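Local coordinates for protein putative acetyltransferase Ta0821 (Thermoplasma acidophilum DSM 1728, PDB 3C26) that probably transfers acyl groups to an acceptor, as a putative acetyltransferase of the GNAT family, at residues I177-M182 with T240-K245; K20-N25 with V72-M77. All coordinates share one frame; numbering follows the deposited sequence.

How the contacts relate
Contact 2 (20-25 with 72-77) closes before contact 1 (177-182 with 240-245) opens, so the two follow in series along the chain. Their centres are about 22 Å apart; their nearest atoms come to about 6 Å without touching. Contact 2 lays a loop on strand 70-79 of the GNAT fold, whereas contact 1 joins a tight, disulfide-closed hairpin to strand 237-243 and its neighbours through long side chains. In the order of neighbouring strands, 85-92, 119-125, 258-265 and 141-153 lie between 70-79 and 237-243. Both contacts are buried, but they are separate: each fixes a non-helical piece of chain to a different strand.

Contact 1: I177-M182 with T240-K245; sequences IDWKYM and TFYVRK. With EDO (1,2-ethanediol), chain F.
R244 reaches across to Y181 from the end of strand 237-243, at the N-cap position of helix 245-248. From CB, CG lies anti to the backbone N and the chain stays extended to CD before bending at chi3 (-60°), which turns the guanidinium to face several acceptors. NH1 gives Y181 OH a bent hydrogen bond of 2.9 Å (N-H...O 139°), with the oxygen close to the guanidinium plane. NE bonds to the carbonyl oxygen of N220, NH2 to that of C174, and NH1 also forms a salt bridge with E144. A phenylalanine in place of Y181 would probably leave R244 NH1 without its phenolic acceptor and so weaken the tie between hairpin and strand. Farther along, W179 and Y242 form a T-shaped pair: the tryptophan edge meets the tyrosine face, centroids 5.4 Å apart and planes at 74°. W179 CH2 lies 3.7 Å from Y242 CZ, while Y242 OH bonds to T44 OG1. W179 belongs to a type I' turn, closed by K180 N to I177 O at 2.9 Å, with I177 N to K180 O returning the bond, as is typical of a two-residue beta hairpin; the C174-C183 disulfide joins its strands.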
loop_
_atom_site.group_PDB
_atom_site.type_symbol
_atom_site.label_atom_id
_atom_site.label_comp_id
_atom_site.label_asym_id
_atom_site.label_seq_id
_atom_site.Cartn_x
_atom_site.Cartn_y
_atom_site.Cartn_z
ATOM N N ILE A 177 20.981 -10.289 1.579
ATOM C CA ILE A 177 21.759 -10.540 0.408
ATOM C C ILE A 177 21.038 -11.568 -0.466
ATOM O O ILE A 177 20.697 -12.664 -0.015
ATOM C CB ILE A 177 23.137 -11.022 0.752
ATOM C CG1 ILE A 177 23.873 -9.953 1.584
ATOM C CG2 ILE A 177 23.952 -11.300 -0.499
ATOM C CD1 ILE A 177 25.333 -10.276 1.783
ATOM N N ASP A 178 20.812 -11.208 -1.715
ATOM C CA ASP A 178 20.099 -12.123 -2.634
ATOM C C ASP A 178 18.890 -12.758 -1.957
ATOM O O ASP A 178 18.725 -13.977 -1.936
ATOM C CB ASP A 178 21.033 -13.213 -3.144
ATOM C CG ASP A 178 20.379 -14.131 -4.197
ATOM O OD1 ASP A 178 19.514 -13.686 -4.934
ATOM O OD2 ASP A 178 20.772 -15.307 -4.303
ATOM N N TRP A 179 18.074 -11.901 -1.351
ATOM C CA TRP A 179 16.781 -12.261 -0.709
ATOM C C TRP A 179 16.848 -13.207 0.484
ATOM O O TRP A 179 15.859 -13.844 0.868
ATOM C CB TRP A 179 15.768 -12.796 -1.734
ATOM C CG TRP A 179 15.374 -11.788 -2.741
ATOM C CD1 TRP A 179 16.035 -11.519 -3.922
ATOM C CD2 TRP A 179 14.274 -10.861 -2.685
ATOM N NE1 TRP A 179 15.417 -10.501 -4.567
ATOM C CE2 TRP A 179 14.320 -10.096 -3.862
ATOM C CE3 TRP A 179 13.271 -10.598 -1.749
ATOM C CZ2 TRP A 179 13.398 -9.085 -4.145
ATOM C CZ3 TRP A 179 12.343 -9.597 -2.045
ATOM C CH2 TRP A 179 12.432 -8.852 -3.224
ATOM N N LYS A 180 18.039 -13.270 1.042
ATOM C CA LYS A 180 18.350 -14.048 2.216
ATOM C C LYS A 180 18.877 -13.083 3.286
ATOM O O LYS A 180 19.744 -12.272 3.027
ATOM C CB LYS A 180 19.392 -15.125 1.859
ATOM C CG LYS A 180 18.922 -16.154 0.845
ATOM C CD LYS A 180 20.063 -17.026 0.286
ATOM C CE LYS A 180 20.718 -16.373 -0.902
ATOM N NZ LYS A 180 21.945 -17.100 -1.488
ATOM N N TYR A 181 18.305 -13.162 4.484
ATOM C CA TYR A 181 18.786 -12.379 5.616
ATOM C C TYR A 181 19.783 -13.245 6.408
ATOM O O TYR A 181 19.425 -14.225 7.062
ATOM C CB TYR A 181 17.620 -11.881 6.504
ATOM C CG TYR A 181 18.009 -10.746 7.432
ATOM C CD1 TYR A 181 18.193 -9.440 6.933
ATOM C CD2 TYR A 181 18.171 -10.951 8.794
ATOM C CE1 TYR A 181 18.514 -8.399 7.755
ATOM C CE2 TYR A 181 18.531 -9.909 9.606
ATOM C CZ TYR A 181 18.715 -8.643 9.091
ATOM O OH TYR A 181 19.061 -7.618 9.947
HETATM N N MSE A 182 21.033 -12.832 6.364
HETATM C CA MSE A 182 22.128 -13.613 6.914
HETATM C C MSE A 182 23.080 -12.766 7.733
HETATM O O MSE A 182 23.256 -11.585 7.481
HETATM C CB MSE A 182 22.917 -14.256 5.751
HETATM C CG MSE A 182 23.591 -13.260 4.828
HETATM SE SE MSE A 182 24.605 -14.033 3.291
HETATM C CE MSE A 182 23.143 -14.539 2.140
ATOM N N THR A 240 13.742 -0.182 -7.410
ATOM C CA THR A 240 13.172 -0.424 -6.076
ATOM C C THR A 240 14.259 -0.601 -5.021
ATOM O O THR A 240 15.180 -1.455 -5.126
ATOM C CB THR A 240 12.245 -1.699 -6.044
ATOM O OG1 THR A 240 11.358 -1.735 -7.199
ATOM C CG2 THR A 240 11.420 -1.784 -4.736
ATOM N N PHE A 241 14.120 0.232 -4.000
ATOM C CA PHE A 241 14.997 0.205 -2.845
ATOM C C PHE A 241 14.270 -0.368 -1.685
ATOM O O PHE A 241 13.173 0.063 -1.348
ATOM C CB PHE A 241 15.457 1.600 -2.450
ATOM C CG PHE A 241 16.216 2.315 -3.526
ATOM C CD1 PHE A 241 15.534 3.004 -4.519
ATOM C CD2 PHE A 241 17.610 2.291 -3.566
ATOM C CE1 PHE A 241 16.207 3.662 -5.506
ATOM C CE2 PHE A 241 18.289 2.965 -4.573
ATOM C CZ PHE A 241 17.598 3.652 -5.525
ATOM N N TYR A 242 14.928 -1.367 -1.095
ATOM C CA TYR A 242 14.510 -1.976 0.161
ATOM C C TYR A 242 15.518 -1.471 1.161
ATOM O O TYR A 242 16.680 -1.829 1.110
ATOM C CB TYR A 242 14.529 -3.482 0.053
ATOM C CG TYR A 242 13.558 -4.062 -0.963
ATOM C CD1 TYR A 242 13.891 -4.188 -2.302
ATOM C CD2 TYR A 242 12.337 -4.521 -0.562
ATOM C CE1 TYR A 242 13.035 -4.754 -3.190
ATOM C CE2 TYR A 242 11.462 -5.106 -1.445
ATOM C CZ TYR A 242 11.802 -5.209 -2.762
ATOM O OH TYR A 242 10.880 -5.740 -3.634
ATOM N N VAL A 243 15.065 -0.589 2.034
ATOM C CA VAL A 243 15.950 0.149 2.942
ATOM C C VAL A 243 15.741 -0.233 4.388
ATOM O O VAL A 243 14.641 -0.297 4.851
ATOM C CB VAL A 243 15.779 1.681 2.766
ATOM C CG1 VAL A 243 16.791 2.449 3.612
ATOM C CG2 VAL A 243 15.956 2.081 1.309
ATOM N N ARG A 244 16.837 -0.543 5.075
ATOM C CA ARG A 244 16.746 -0.972 6.441
ATOM C C ARG A 244 16.037 0.108 7.258
ATOM O O ARG A 244 16.335 1.286 7.151
ATOM C CB ARG A 244 18.123 -1.344 7.031
ATOM C CG ARG A 244 17.996 -1.996 8.438
ATOM C CD ARG A 244 19.308 -2.043 9.168
ATOM N NE ARG A 244 20.356 -2.796 8.486
ATOM C CZ ARG A 244 20.589 -4.099 8.610
ATOM N NH1 ARG A 244 19.822 -4.867 9.333
ATOM N NH2 ARG A 244 21.599 -4.631 7.961
ATOM N N LYS A 245 15.073 -0.320 8.057
ATOM C CA LYS A 245 14.213 0.598 8.857
ATOM C C LYS A 245 14.951 1.788 9.528
ATOM O O LYS A 245 14.537 2.971 9.414
ATOM C CB LYS A 245 13.438 -0.222 9.885
ATOM C CG LYS A 245 12.473 0.558 10.721
ATOM C CD LYS A 245 11.458 1.209 9.858
ATOM C CE LYS A 245 10.179 1.510 10.597
ATOM N NZ LYS A 245 9.192 2.233 9.729
HETATM C C1 EDO F . 7.167 1.519 7.595
HETATM O O1 EDO F . 8.083 0.555 8.156
HETATM C C2 EDO F . 6.414 0.986 6.371
HETATM O O2 EDO F . 5.174 0.375 6.756
#

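Contact 2: K20-N25 with V72-M77; sequences KTFTSN and VATIHM. With EDO (1,2-ethanediol), chain E.
T74 OG1 is tied to the carbonyl oxygen of G89 on strand 85-92, while its methyl CG2 meets F22, 3.5 Å from CD2. Strand 70-79, which carries T74, belongs to the beta sheet of the GNAT fold, and F22 comes from the loop between helices 16-19 and 31-40, which also bonds to the sheet through the backbones of T23 and V92. Within 20-25, the F22 ring makes the whole grip on 72-77. Its plane nearly contains the CA-CB bond (chi2 9°), with CD2 and CE2 on the side away from CA, leading toward the strand. The CB atoms of V72 and A73 point away from the loop, and the side chain of V72 packs on V67, Y96 and L101. Farther along the strand, H76 ND1 shares a hydrogen bond with O2 of a 1,2-ethanediol, probably from the crystallisation liquor; either atom could be the donor, and the 2.5 Å separation of ND1 and O2 is unusually short and to be read with caution. The F22 ring meets the V72-A73 peptide as well as the T74 methyl: V72 O sits above one face, offset toward the rim, CZ comes to 3.6 Å from V72 C, and CE2 to 3.4 Å from A73 N.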
loop_
_atom_site.group_PDB
_atom_site.type_symbol
_atom_site.label_atom_id
_atom_site.label_comp_id
_atom_site.label_asym_id
_atom_site.label_seq_id
_atom_site.Cartn_x
_atom_site.Cartn_y
_atom_site.Cartn_z
ATOM N N LYS A 20 4.946 -24.030 -12.039
ATOM C CA LYS A 20 4.927 -22.742 -12.750
ATOM C C LYS A 20 3.582 -22.075 -12.717
ATOM O O LYS A 20 3.510 -20.879 -12.928
ATOM C CB LYS A 20 5.319 -22.870 -14.230
ATOM C CG LYS A 20 6.795 -22.895 -14.566
ATOM C CD LYS A 20 6.894 -23.685 -15.871
ATOM C CE LYS A 20 8.213 -23.679 -16.551
ATOM N NZ LYS A 20 8.116 -24.615 -17.807
ATOM N N THR A 21 2.530 -22.845 -12.454
ATOM C CA THR A 21 1.147 -22.309 -12.340
ATOM C C THR A 21 0.732 -21.894 -10.914
ATOM O O THR A 21 -0.342 -21.326 -10.673
ATOM C CB THR A 21 0.128 -23.314 -12.824
ATOM O OG1 THR A 21 0.100 -24.426 -11.915
ATOM C CG2 THR A 21 0.454 -23.756 -14.295
ATOM N N PHE A 22 1.610 -22.157 -9.970
ATOM C CA PHE A 22 1.365 -21.809 -8.554
ATOM C C PHE A 22 1.548 -20.281 -8.334
ATOM O O PHE A 22 2.339 -19.622 -9.033
ATOM C CB PHE A 22 2.364 -22.550 -7.637
ATOM C CG PHE A 22 2.181 -24.071 -7.533
ATOM C CD1 PHE A 22 1.319 -24.761 -8.337
ATOM C CD2 PHE A 22 2.957 -24.804 -6.642
ATOM C CE1 PHE A 22 1.237 -26.161 -8.266
ATOM C CE2 PHE A 22 2.832 -26.150 -6.537
ATOM C CZ PHE A 22 1.984 -26.845 -7.367
ATOM N N THR A 23 0.812 -19.724 -7.367
ATOM C CA THR A 23 0.987 -18.313 -6.965
ATOM C C THR A 23 1.171 -18.148 -5.457
ATOM O O THR A 23 0.768 -18.976 -4.656
ATOM C CB THR A 23 -0.215 -17.402 -7.361
ATOM O OG1 THR A 23 -1.399 -17.810 -6.668
ATOM C CG2 THR A 23 -0.507 -17.460 -8.897
ATOM N N SER A 24 1.812 -17.040 -5.109
ATOM C CA SER A 24 1.978 -16.615 -3.713
ATOM C C SER A 24 0.664 -16.158 -3.080
ATOM O O SER A 24 0.582 -15.989 -1.863
ATOM C CB SER A 24 2.962 -15.455 -3.619
ATOM O OG SER A 24 2.467 -14.330 -4.293
ATOM N N ASN A 25 -0.344 -15.956 -3.908
ATOM C CA ASN A 25 -1.690 -15.498 -3.483
ATOM C C ASN A 25 -2.411 -16.662 -2.840
ATOM O O ASN A 25 -2.955 -17.535 -3.486
ATOM C CB ASN A 25 -2.466 -14.931 -4.694
ATOM C CG ASN A 25 -3.775 -14.205 -4.325
ATOM O OD1 ASN A 25 -4.360 -14.420 -3.285
ATOM N ND2 ASN A 25 -4.230 -13.346 -5.226
ATOM N N VAL A 72 0.950 -29.655 -5.035
ATOM C CA VAL A 72 -0.096 -28.629 -4.824
ATOM C C VAL A 72 0.418 -27.332 -4.127
ATOM O O VAL A 72 -0.239 -26.286 -4.121
ATOM C CB VAL A 72 -1.381 -29.219 -4.100
ATOM C CG1 VAL A 72 -2.008 -30.394 -4.922
ATOM C CG2 VAL A 72 -1.066 -29.636 -2.653
ATOM N N ALA A 73 1.620 -27.421 -3.579
ATOM C CA ALA A 73 2.261 -26.287 -2.866
ATOM C C ALA A 73 3.774 -26.439 -2.894
ATOM O O ALA A 73 4.330 -27.573 -2.980
ATOM C CB ALA A 73 1.795 -26.200 -1.424
ATOM N N THR A 74 4.445 -25.297 -2.835
ATOM C CA THR A 74 5.907 -25.294 -2.765
ATOM C C THR A 74 6.388 -24.516 -1.576
ATOM O O THR A 74 5.703 -23.618 -1.055
ATOM C CB THR A 74 6.551 -24.623 -4.029
ATOM O OG1 THR A 74 6.141 -23.234 -4.124
ATOM C CG2 THR A 74 6.171 -25.352 -5.311
ATOM N N ILE A 75 7.578 -24.895 -1.134
ATOM C CA ILE A 75 8.366 -24.080 -0.226
ATOM C C ILE A 75 9.843 -24.233 -0.630
ATOM O O ILE A 75 10.297 -25.351 -0.901
ATOM C CB ILE A 75 8.178 -24.450 1.289
ATOM C CG1 ILE A 75 8.917 -23.478 2.190
ATOM C CG2 ILE A 75 8.774 -25.829 1.603
ATOM C CD1 ILE A 75 8.211 -22.249 2.475
ATOM N N HIS A 76 10.564 -23.102 -0.673
ATOM C CA HIS A 76 12.021 -23.103 -0.895
ATOM C C HIS A 76 12.766 -23.012 0.449
ATOM O O HIS A 76 12.356 -22.296 1.339
ATOM C CB HIS A 76 12.436 -21.936 -1.808
ATOM C CG HIS A 76 13.921 -21.817 -2.024
ATOM N ND1 HIS A 76 14.648 -20.692 -1.668
ATOM C CD2 HIS A 76 14.811 -22.686 -2.565
ATOM C CE1 HIS A 76 15.923 -20.893 -1.965
ATOM N NE2 HIS A 76 16.045 -22.088 -2.521
HETATM N N MSE A 77 13.853 -23.769 0.581
HETATM C CA MSE A 77 14.720 -23.689 1.754
HETATM C C MSE A 77 16.193 -23.542 1.332
HETATM O O MSE A 77 16.679 -24.190 0.413
HETATM C CB MSE A 77 14.666 -24.967 2.593
HETATM C CG MSE A 77 13.339 -25.483 2.921
HETATM SE SE MSE A 77 13.551 -27.344 3.576
HETATM C CE MSE A 77 11.711 -27.781 3.175
HETATM C C1 EDO E . 15.281 -17.367 0.154
HETATM O O1 EDO E . 16.130 -17.908 -0.849
HETATM C C2 EDO E . 13.862 -17.416 -0.343
HETATM O O2 EDO E . 13.467 -18.751 -0.556
#